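Local coordinates for protein 4-methyl-5(B-hydroxyethyl)-thiazole monophosphate biosynthesis enzyme (Vibrio cholerae O1 biovar El Tor, PDB 3OT1) that is of unknown function but belongs to the DJ-1/PfpI superfamily and may take part in making the thiazole phosphate moiety of thiamine, at the interface of chains A and B. Residues are numbered along the deposited sequence; one frame, centred on the assembly and turned at random. Chains: chain A, 4-methyl-5(B-hydroxyethyl)-thiazole monophosphate biosynthesis enzyme; chain B, 4-methyl-5(B-hydroxyethyl)-thiazole monophosphate biosynthesis enzyme.

Contact 1: the interface of chains A and B. Residues chain A 23, 132-133, 148, 161-165; chain B 34, 167, 189-193.
B:Val191 is the plug of this loop-to-loop patch, part of the A-B interface of what may be a dimer, and hides 109 Å² of its surface against chain A. Its two methyls part ways: CG1, anti to the backbone N (chi1 -154°), lies 3.7 Å from CG2 of A:Thr165, while CG2 meets CD of A:Pro133 tip to tip at 3.8 Å. A compact branched side chain suits a largely apolar spot, with the amide oxygen of A:Gln161 at its side. The backbone around it supplies the acceptors. The amide N of A:Gly164 donates to the carbonyl O of B:Met190 at 2.7 Å, nearly along the C=O axis, and a residue without a side chain suits so close an approach. Beside it, NE2 of A:His132 reaches the carbonyl O of B:Pro189 at 2.8 Å; the acceptor sits 31° out of the ring plane, so the bond is bent despite its shortness. At the other end the A:Arg148 guanidinium straddles two successive carbonyls: NH2 bonds O of B:Val191 at 3.0 Å, in that carbonyl's plane, and NH1 donates to O of B:Leu192 from above the plane. Its chain bends at chi3 (69°) to bring the group there. CG2 of A:Thr165 lies over the centre of one guanidinium face, and CB of B:His193 lies toward the rim of the other. Further along, flexible selenomethionine chains fill the apolar margin, A:Met23 crossing B:Leu167 and B:Met190 at about right angles. In the second shell, A:Thr165 steadies its own turn: its hydroxyl OG1 accepts from the amide N of A:Gly162 at 3.0 Å and donates to the carbonyl O of A:Gly162 at 3.1 Å, on a lone pair.

Contact 2: the interface of chains A and B. Residues chain A 26, 29-31, 33-34; chain B 21-23, 26, 54, 56.
With CG anti to its backbone N (chi1 -177°), A:Asp30 points its carboxylate off helix 22-34 toward chain B, and A:Arg34, one turn on, runs extended from CG to NE to lie beside it. B:Arg54 instead bends at chi2 (72°), which lays its guanidinium over that of A:Arg34, the two CZ atoms 3.6 Å apart. Nearby carboxylates are likely to offset the like charges. NE of A:Arg34 binds OD1 of A:Asp30 at 2.8 Å through the syn lone pair, and NH2 of A:Arg34 meets OE1 of B:Glu21 tip to tip at 2.8 Å in a nearly straight bond, the donor standing above the carboxylate plane. Both acceptors lie in the guanidinium plane, leaving a face for B:Arg54. That arginine adds longer salt bridges to A:Asp30 and B:Glu21. OD2 of A:Asp30 stands 2.5 Å from OE1 of B:Glu21, the carboxylate planes 28° apart; two charged carboxylates this close would repel, so one may carry a proton, its pKa raised, making the pair a short hydrogen bond. B:Glu22, its CG in the crowded position between the backbone N and the carbonyl carbon, folds back onto its own chain. Its OE2 accepts from the amide N of B:Arg54 at 2.8 Å and from that of B:Val56 at 3.0 Å, fixing their loop. Short valines flank the cluster: CG1 of A:Val26 packs on CG of B:Glu22 at 3.7 Å, CG1 of A:Val29 touches CG2 of B:Val56 at 3.7 Å, and A:Val33 supports the aliphatic part of B:Arg54. The site thus couples a charged cluster to valine packing, which may hold the two subunits together if the dimer is biological.

Contact 1: the interface of chains A and B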
loop_
_atom_site.group_PDB
_atom_site.type_symbol
_atom_site.label_atom_id
_atom_site.label_comp_id
_atom_site.label_asym_id
_atom_site.label_seq_id
_atom_site.Cartn_x
_atom_site.Cartn_y
_atom_site.Cartn_z
HETATM N N MSE A 23 -4.090 -1.614 2.724
HETATM C CA MSE A 23 -3.083 -1.207 1.738
HETATM C C MSE A 23 -3.704 -0.228 0.750
HETATM O O MSE A 23 -3.045 0.724 0.341
HETATM C CB MSE A 23 -2.348 -2.361 1.055
HETATM C CG MSE A 23 -2.990 -2.958 -0.153
HETATM SE SE MSE A 23 -1.887 -4.398 -0.843
HETATM C CE MSE A 23 -1.312 -3.782 -2.615
ATOM N N HIS A 132 -14.047 -3.955 -8.042
ATOM C CA HIS A 132 -13.315 -5.218 -7.984
ATOM C C HIS A 132 -13.978 -6.252 -8.888
ATOM O O HIS A 132 -15.195 -6.356 -8.889
ATOM C CB HIS A 132 -13.294 -5.729 -6.558
ATOM C CG HIS A 132 -12.322 -6.824 -6.360
ATOM N ND1 HIS A 132 -12.574 -8.122 -6.739
ATOM C CD2 HIS A 132 -11.068 -6.792 -5.863
ATOM C CE1 HIS A 132 -11.498 -8.842 -6.475
ATOM N NE2 HIS A 132 -10.584 -8.068 -5.919
ATOM N N PRO A 133 -13.196 -7.027 -9.648
ATOM C CA PRO A 133 -13.789 -8.006 -10.555
ATOM C C PRO A 133 -14.743 -8.972 -9.888
ATOM O O PRO A 133 -15.684 -9.438 -10.530
ATOM C CB PRO A 133 -12.565 -8.723 -11.121
ATOM C CG PRO A 133 -11.526 -7.695 -11.135
ATOM C CD PRO A 133 -11.743 -6.918 -9.869
ATOM N N ARG A 148 -8.746 -0.625 -15.557
ATOM C CA ARG A 148 -8.122 -0.632 -14.237
ATOM C C ARG A 148 -8.468 0.635 -13.463
ATOM O O ARG A 148 -8.689 0.553 -12.247
ATOM C CB ARG A 148 -6.601 -0.792 -14.359
ATOM C CG ARG A 148 -6.177 -2.149 -14.906
ATOM C CD ARG A 148 -4.698 -2.239 -15.150
ATOM N NE ARG A 148 -3.934 -2.232 -13.919
ATOM C CZ ARG A 148 -3.741 -3.290 -13.132
ATOM N NH1 ARG A 148 -4.244 -4.477 -13.441
ATOM N NH2 ARG A 148 -3.011 -3.141 -12.048
ATOM N N GLN A 161 -10.185 -0.795 -9.379
ATOM C CA GLN A 161 -10.516 -2.196 -9.127
ATOM C C GLN A 161 -10.006 -2.850 -7.845
ATOM O O GLN A 161 -10.736 -3.630 -7.266
ATOM C CB GLN A 161 -10.064 -3.044 -10.317
ATOM C CG GLN A 161 -10.778 -2.682 -11.625
ATOM C CD GLN A 161 -10.607 -3.737 -12.676
ATOM O OE1 GLN A 161 -10.166 -4.861 -12.396
ATOM N NE2 GLN A 161 -11.011 -3.417 -13.893
ATOM N N GLY A 162 -8.780 -2.624 -7.403
ATOM C CA GLY A 162 -8.293 -3.440 -6.298
ATOM C C GLY A 162 -6.941 -3.017 -5.800
ATOM O O GLY A 162 -6.374 -1.999 -6.210
ATOM N N PRO A 163 -6.374 -3.825 -4.907
ATOM C CA PRO A 163 -5.093 -3.494 -4.318
ATOM C C PRO A 163 -4.033 -3.172 -5.379
ATOM O O PRO A 163 -3.267 -2.226 -5.229
ATOM C CB PRO A 163 -4.757 -4.756 -3.504
ATOM C CG PRO A 163 -6.079 -5.287 -3.091
ATOM C CD PRO A 163 -6.957 -5.041 -4.294
ATOM N N GLY A 164 -3.990 -3.977 -6.431
ATOM C CA GLY A 164 -3.002 -3.834 -7.480
ATOM C C GLY A 164 -3.233 -2.695 -8.443
ATOM O O GLY A 164 -2.376 -2.438 -9.292
ATOM N N THR A 165 -4.367 -1.994 -8.321
ATOM C CA THR A 165 -4.619 -0.771 -9.089
ATOM C C THR A 165 -4.599 0.482 -8.226
ATOM O O THR A 165 -4.830 1.576 -8.738
ATOM C CB THR A 165 -5.966 -0.840 -9.875
ATOM O OG1 THR A 165 -7.050 -0.789 -8.950
ATOM C CG2 THR A 165 -6.049 -2.085 -10.770
ATOM N N ARG B 34 -2.712 -12.088 3.969
ATOM C CA ARG B 34 -3.537 -12.754 2.966
ATOM C C ARG B 34 -3.092 -14.195 2.704
ATOM O O ARG B 34 -3.917 -15.018 2.291
ATOM C CB ARG B 34 -3.537 -11.973 1.653
ATOM C CG ARG B 34 -4.427 -10.734 1.666
ATOM C CD ARG B 34 -4.071 -9.782 0.550
ATOM N NE ARG B 34 -4.999 -8.642 0.477
ATOM C CZ ARG B 34 -6.033 -8.534 -0.353
ATOM N NH1 ARG B 34 -6.336 -9.482 -1.224
ATOM N NH2 ARG B 34 -6.782 -7.430 -0.290
ATOM N N LEU B 167 4.312 -5.032 -3.805
ATOM C CA LEU B 167 3.445 -6.181 -3.963
ATOM C C LEU B 167 4.227 -7.361 -4.581
ATOM O O LEU B 167 4.144 -8.489 -4.097
ATOM C CB LEU B 167 2.242 -5.757 -4.779
ATOM C CG LEU B 167 1.146 -6.763 -5.003
ATOM C CD1 LEU B 167 0.726 -7.472 -3.722
ATOM C CD2 LEU B 167 -0.035 -6.043 -5.630
ATOM N N PRO B 189 -6.684 -12.571 -6.887
ATOM C CA PRO B 189 -7.779 -11.591 -6.853
ATOM C C PRO B 189 -7.322 -10.145 -6.743
ATOM O O PRO B 189 -8.172 -9.260 -6.785
ATOM C CB PRO B 189 -8.531 -11.964 -5.591
ATOM C CG PRO B 189 -7.484 -12.542 -4.695
ATOM C CD PRO B 189 -6.530 -13.252 -5.590
HETATM N N MSE B 190 -6.027 -9.894 -6.592
HETATM C CA MSE B 190 -5.524 -8.568 -6.214
HETATM C C MSE B 190 -5.399 -7.559 -7.343
HETATM O O MSE B 190 -5.120 -6.396 -7.072
HETATM C CB MSE B 190 -4.185 -8.714 -5.481
HETATM C CG MSE B 190 -4.316 -9.512 -4.185
HETATM SE SE MSE B 190 -2.668 -9.705 -3.182
HETATM C CE MSE B 190 -2.632 -8.001 -2.561
ATOM N N VAL B 191 -5.660 -7.970 -8.586
ATOM C CA VAL B 191 -5.624 -7.086 -9.742
ATOM C C VAL B 191 -4.250 -6.467 -9.965
ATOM O O VAL B 191 -4.111 -5.275 -10.290
ATOM C CB VAL B 191 -6.758 -6.005 -9.747
ATOM C CG1 VAL B 191 -7.065 -5.586 -11.166
ATOM C CG2 VAL B 191 -8.036 -6.504 -9.050
ATOM N N LEU B 192 -3.213 -7.279 -9.808
ATOM C CA LEU B 192 -1.876 -6.993 -10.304
ATOM C C LEU B 192 -1.955 -6.640 -11.780
ATOM O O LEU B 192 -2.852 -7.138 -12.481
ATOM C CB LEU B 192 -0.989 -8.250 -10.179
ATOM C CG LEU B 192 -0.425 -8.676 -8.814
ATOM C CD1 LEU B 192 -1.480 -8.981 -7.746
ATOM C CD2 LEU B 192 0.474 -9.899 -8.985
ATOM N N HIS B 193 -1.019 -5.860 -12.303
ATOM C CA HIS B 193 -0.892 -5.772 -13.737
ATOM C C HIS B 193 -0.439 -7.152 -14.227
ATOM O O HIS B 193 0.404 -7.782 -13.602
ATOM C CB HIS B 193 0.137 -4.697 -14.112
ATOM C CG HIS B 193 0.112 -4.354 -15.568
ATOM N ND1 HIS B 193 0.680 -5.161 -16.532
ATOM C CD2 HIS B 193 -0.444 -3.307 -16.228
ATOM C CE1 HIS B 193 0.477 -4.624 -17.718
ATOM N NE2 HIS B 193 -0.214 -3.506 -17.566
#

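Contact 2: the interface of chains A and B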
loop_
_atom_site.group_PDB
_atom_site.type_symbol
_atom_site.label_atom_id
_atom_site.label_comp_id
_atom_site.label_asym_id
_atom_site.label_seq_id
_atom_site.Cartn_x
_atom_site.Cartn_y
_atom_site.Cartn_z
ATOM N N VAL A 26 -3.757 3.155 2.669
ATOM C CA VAL A 26 -2.471 3.770 2.908
ATOM C C VAL A 26 -1.809 4.172 1.586
ATOM O O VAL A 26 -1.155 5.205 1.522
ATOM C CB VAL A 26 -1.597 2.876 3.804
ATOM C CG1 VAL A 26 -0.207 3.454 3.927
ATOM C CG2 VAL A 26 -2.247 2.730 5.168
ATOM N N VAL A 29 -3.514 7.509 0.818
ATOM C CA VAL A 29 -3.083 8.606 1.666
ATOM C C VAL A 29 -1.639 9.014 1.345
ATOM O O VAL A 29 -1.340 10.177 1.150
ATOM C CB VAL A 29 -3.225 8.232 3.160
ATOM C CG1 VAL A 29 -2.573 9.287 4.026
ATOM C CG2 VAL A 29 -4.712 8.049 3.532
ATOM N N ASP A 30 -0.751 8.029 1.320
ATOM C CA ASP A 30 0.681 8.278 1.115
ATOM C C ASP A 30 0.898 8.969 -0.231
ATOM O O ASP A 30 1.578 9.995 -0.319
ATOM C CB ASP A 30 1.413 6.927 1.232
ATOM C CG ASP A 30 2.901 6.986 1.120
ATOM O OD1 ASP A 30 3.472 7.798 0.388
ATOM O OD2 ASP A 30 3.501 6.120 1.808
ATOM N N THR A 31 0.322 8.427 -1.290
ATOM C CA THR A 31 0.525 8.989 -2.618
ATOM C C THR A 31 0.034 10.422 -2.699
ATOM O O THR A 31 0.700 11.291 -3.271
ATOM C CB THR A 31 -0.122 8.093 -3.698
ATOM O OG1 THR A 31 0.434 6.774 -3.600
ATOM C CG2 THR A 31 0.144 8.605 -5.100
ATOM N N VAL A 33 -0.246 12.538 -0.171
ATOM C CA VAL A 33 0.653 13.354 0.625
ATOM C C VAL A 33 1.945 13.674 -0.156
ATOM O O VAL A 33 2.477 14.785 -0.083
ATOM C CB VAL A 33 0.921 12.690 1.997
ATOM C CG1 VAL A 33 2.052 13.389 2.710
ATOM C CG2 VAL A 33 -0.358 12.711 2.841
ATOM N N ARG A 34 2.436 12.721 -0.927
ATOM C CA ARG A 34 3.588 12.938 -1.771
ATOM C C ARG A 34 3.372 14.047 -2.788
ATOM O O ARG A 34 4.325 14.691 -3.241
ATOM C CB ARG A 34 4.001 11.651 -2.507
ATOM C CG ARG A 34 4.646 10.604 -1.597
ATOM C CD ARG A 34 4.759 9.275 -2.310
ATOM N NE ARG A 34 5.499 8.284 -1.535
ATOM C CZ ARG A 34 6.697 7.786 -1.818
ATOM N NH1 ARG A 34 7.360 8.153 -2.902
ATOM N NH2 ARG A 34 7.198 6.878 -0.986
ATOM N N GLU B 21 8.400 3.836 5.618
ATOM C CA GLU B 21 7.505 4.054 4.483
ATOM C C GLU B 21 6.232 3.230 4.728
ATOM O O GLU B 21 6.284 1.993 4.740
ATOM C CB GLU B 21 8.189 3.706 3.163
ATOM C CG GLU B 21 7.858 4.680 2.056
ATOM C CD GLU B 21 6.402 4.763 1.743
ATOM O OE1 GLU B 21 5.950 5.883 1.363
ATOM O OE2 GLU B 21 5.701 3.737 1.897
ATOM N N GLU B 22 5.136 3.920 4.996
ATOM C CA GLU B 22 3.913 3.239 5.429
ATOM C C GLU B 22 3.245 2.434 4.342
ATOM O O GLU B 22 2.650 1.403 4.654
ATOM C CB GLU B 22 2.907 4.225 6.030
ATOM C CG GLU B 22 2.617 5.450 5.177
ATOM C CD GLU B 22 3.509 6.624 5.545
ATOM O OE1 GLU B 22 4.700 6.590 5.153
ATOM O OE2 GLU B 22 3.047 7.579 6.182
HETATM N N MSE B 23 3.289 2.864 3.084
HETATM C CA MSE B 23 2.689 2.032 2.047
HETATM C C MSE B 23 3.532 0.773 1.825
HETATM O O MSE B 23 2.967 -0.300 1.690
HETATM C CB MSE B 23 2.320 2.802 0.782
HETATM C CG MSE B 23 3.362 3.151 -0.189
HETATM SE SE MSE B 23 2.418 3.937 -1.738
HETATM C CE MSE B 23 2.378 2.455 -3.048
ATOM N N VAL B 26 2.619 -1.484 4.894
ATOM C CA VAL B 26 1.275 -2.039 4.914
ATOM C C VAL B 26 1.048 -2.989 3.736
ATOM O O VAL B 26 0.366 -4.004 3.873
ATOM C CB VAL B 26 0.214 -0.933 5.050
ATOM C CG1 VAL B 26 -1.189 -1.510 4.906
ATOM C CG2 VAL B 26 0.389 -0.205 6.379
ATOM N N ARG B 54 4.904 9.607 5.614
ATOM C CA ARG B 54 3.843 10.474 5.075
ATOM C C ARG B 54 2.743 10.716 6.095
ATOM O O ARG B 54 1.624 11.111 5.771
ATOM C CB ARG B 54 3.301 9.953 3.741
ATOM C CG ARG B 54 4.115 10.371 2.533
ATOM C CD ARG B 54 5.440 9.655 2.473
ATOM N NE ARG B 54 6.256 10.182 1.390
ATOM C CZ ARG B 54 7.490 9.765 1.128
ATOM N NH1 ARG B 54 7.967 8.722 1.797
ATOM N NH2 ARG B 54 8.247 10.350 0.207
ATOM N N VAL B 56 1.230 8.635 8.310
ATOM C CA VAL B 56 0.324 7.566 8.721
ATOM C C VAL B 56 0.873 6.865 9.954
ATOM O O VAL B 56 2.006 6.384 9.942
ATOM C CB VAL B 56 0.131 6.581 7.560
ATOM C CG1 VAL B 56 -0.724 5.386 8.020
ATOM C CG2 VAL B 56 -0.550 7.292 6.368
#

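About 17 Å separates the centres of contact 1 and contact 2, and helix 22-34 ties them together. A:Met23 and B:Arg34 belong to contact 1, whereas B:Met23 and A:Arg34 belong to contact 2. Both patches thus draw on the same positions from opposite chains, so if the pair is near-twofold, as the meeting of A:Val26 with B:Val26 also suggests, each copy of these two residues probably serves both kinds of contact. Backbone-directed bonding at one patch and a charged cluster at the other may together fix the relative orientation of the subunits, if this dimer is the biological one.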